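Long-range contact in haloacid dehalogenase-like hydrolase (Klebsiella pneumoniae subsp. pneumoniae, PDB 3PGV), which is probably a magnesium-dependent phosphatase of the Cof family within the haloacid dehalogenase superfamily: residues I163-F168 / C200-A205. Sequence-based numbering, arbitrary orientation.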
loop_
_atom_site.group_PDB
_atom_site.type_symbol
_atom_site.label_atom_id
_atom_site.label_comp_id
_atom_site.label_asym_id
_atom_site.label_seq_id
_atom_site.Cartn_x
_atom_site.Cartn_y
_atom_site.Cartn_z
ATOM N N ILE A 163 9.562 -3.289 12.727
ATOM C CA ILE A 163 8.125 -3.053 12.508
ATOM C C ILE A 163 7.880 -2.214 11.257
ATOM O O ILE A 163 8.094 -1.015 11.282
ATOM C CB ILE A 163 7.458 -2.424 13.773
ATOM C CG1 ILE A 163 7.883 -3.163 15.096
ATOM C CG2 ILE A 163 5.936 -2.329 13.622
ATOM C CD1 ILE A 163 7.601 -4.664 15.126
ATOM N N SER A 164 7.429 -2.849 10.157
ATOM C CA SER A 164 7.126 -2.120 8.919
ATOM C C SER A 164 5.843 -1.302 9.074
ATOM O O SER A 164 5.753 -0.193 8.553
ATOM C CB SER A 164 7.023 -3.082 7.737
ATOM O OG SER A 164 6.101 -4.125 7.999
ATOM N N LYS A 165 4.860 -1.836 9.814
ATOM C CA LYS A 165 3.627 -1.117 10.100
ATOM C C LYS A 165 2.814 -1.736 11.220
ATOM O O LYS A 165 2.936 -2.924 11.499
ATOM C CB LYS A 165 2.757 -0.942 8.836
ATOM C CG LYS A 165 2.124 -2.211 8.325
ATOM C CD LYS A 165 1.161 -1.894 7.195
ATOM C CE LYS A 165 0.327 -3.077 6.814
ATOM N NZ LYS A 165 -0.622 -2.754 5.735
ATOM N N VAL A 166 1.996 -0.910 11.876
ATOM C CA VAL A 166 0.988 -1.352 12.825
ATOM C C VAL A 166 -0.362 -0.919 12.254
ATOM O O VAL A 166 -0.467 0.193 11.723
ATOM C CB VAL A 166 1.217 -0.763 14.257
ATOM C CG1 VAL A 166 0.074 -1.166 15.209
ATOM C CG2 VAL A 166 2.570 -1.188 14.818
ATOM N N PHE A 167 -1.357 -1.808 12.256
ATOM C CA PHE A 167 -2.679 -1.446 11.734
ATOM C C PHE A 167 -3.810 -1.863 12.638
ATOM O O PHE A 167 -3.777 -2.934 13.232
ATOM C CB PHE A 167 -2.880 -1.925 10.288
ATOM C CG PHE A 167 -2.680 -3.407 10.040
ATOM C CD1 PHE A 167 -1.399 -3.943 9.931
ATOM C CD2 PHE A 167 -3.763 -4.233 9.762
ATOM C CE1 PHE A 167 -1.214 -5.295 9.642
ATOM C CE2 PHE A 167 -3.575 -5.578 9.453
ATOM C CZ PHE A 167 -2.300 -6.100 9.388
ATOM N N PHE A 168 -4.776 -0.973 12.807
ATOM C CA PHE A 168 -5.900 -1.168 13.700
ATOM C C PHE A 168 -7.138 -1.491 12.918
ATOM O O PHE A 168 -7.541 -0.707 12.051
ATOM C CB PHE A 168 -6.106 0.086 14.571
ATOM C CG PHE A 168 -4.850 0.500 15.309
ATOM C CD1 PHE A 168 -4.520 -0.076 16.533
ATOM C CD2 PHE A 168 -3.965 1.422 14.750
ATOM C CE1 PHE A 168 -3.335 0.271 17.189
ATOM C CE2 PHE A 168 -2.781 1.764 15.406
ATOM C CZ PHE A 168 -2.476 1.193 16.626
ATOM N N CYS A 200 -9.661 -0.231 8.452
ATOM C CA CYS A 200 -8.253 -0.501 8.714
ATOM C C CYS A 200 -7.436 0.779 8.764
ATOM O O CYS A 200 -7.212 1.411 7.734
ATOM C CB CYS A 200 -7.697 -1.486 7.693
ATOM S SG CYS A 200 -6.012 -2.034 8.041
ATOM N N LEU A 201 -7.040 1.195 9.978
ATOM C CA LEU A 201 -6.245 2.409 10.201
ATOM C C LEU A 201 -4.793 2.022 10.389
ATOM O O LEU A 201 -4.471 1.301 11.334
ATOM C CB LEU A 201 -6.777 3.159 11.443
ATOM C CG LEU A 201 -6.087 4.494 11.782
ATOM C CD1 LEU A 201 -6.162 5.476 10.599
ATOM C CD2 LEU A 201 -6.686 5.103 13.024
ATOM N N GLU A 202 -3.917 2.447 9.459
ATOM C CA GLU A 202 -2.521 2.005 9.422
ATOM C C GLU A 202 -1.537 3.054 9.864
ATOM O O GLU A 202 -1.753 4.259 9.644
ATOM C CB GLU A 202 -2.160 1.483 8.026
ATOM C CG GLU A 202 -3.243 0.583 7.447
ATOM C CD GLU A 202 -2.824 -0.303 6.298
ATOM O OE1 GLU A 202 -1.607 -0.391 6.022
ATOM O OE2 GLU A 202 -3.699 -1.010 5.763
ATOM N N VAL A 203 -0.416 2.603 10.481
ATOM C CA VAL A 203 0.638 3.508 10.939
ATOM C C VAL A 203 1.978 3.039 10.446
ATOM O O VAL A 203 2.394 1.922 10.754
ATOM C CB VAL A 203 0.640 3.711 12.492
ATOM C CG1 VAL A 203 1.641 4.792 12.894
ATOM C CG2 VAL A 203 -0.756 4.055 13.005
HETATM N N MSE A 204 2.661 3.889 9.673
HETATM C CA MSE A 204 4.022 3.644 9.208
HETATM C C MSE A 204 4.926 4.737 9.777
HETATM O O MSE A 204 4.427 5.719 10.334
HETATM C CB MSE A 204 4.088 3.667 7.656
HETATM C CG MSE A 204 3.555 2.402 6.986
HETATM SE SE MSE A 204 1.634 2.165 7.157
HETATM C CE MSE A 204 0.983 3.907 6.393
ATOM N N ALA A 205 6.257 4.589 9.624
ATOM C CA ALA A 205 7.209 5.620 10.098
ATOM C C ALA A 205 7.010 6.887 9.317
ATOM O O ALA A 205 6.563 6.837 8.169
ATOM C CB ALA A 205 8.640 5.129 9.921
HETATM O O HOH W 1 7.197 2.071 8.436
#
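Two neighbouring antiparallel strands of the cap-domain sheet meet here, with V166 paired to V203 and F168 to L201 through two bonds each. V166 N reaches V203 O at 3.1 Å, and V203 N returns to V166 O at 2.7 Å, nearly in line with the carbonyl. Where the ladder ends, one water takes over, bridging S164 O and A205 N.

On the face carrying F167 and E202, the extended K165 chain runs beside the selenomethionine M204, whose SE lies 3.7 Å from K165 CB, and delivers NZ to E202 OE1 at 2.6 Å. NZ meets OE1 from above the carboxylate plane in this buried salt bridge. G62 O also accepts from NZ, and S196 OG bonds E202 OE2, so each charged group has a second polar partner. F167, with CG between its backbone N and carbonyl carbon (chi1 56°), places CD2 3.6 Å from C200 SG, an oblique sulfur-aromatic contact.

The strands' other face carries apolar side chains: V203 CG2 touches the F168 ring at its edge, 3.9 Å from CE2, and M183 of helix 173-187 packs on F168, L201 and V203.

E202's side chain is about 9 Å from the calcium ion, consistent with the cap sheet of a Cof-type HAD phosphatase facing the core's metal site.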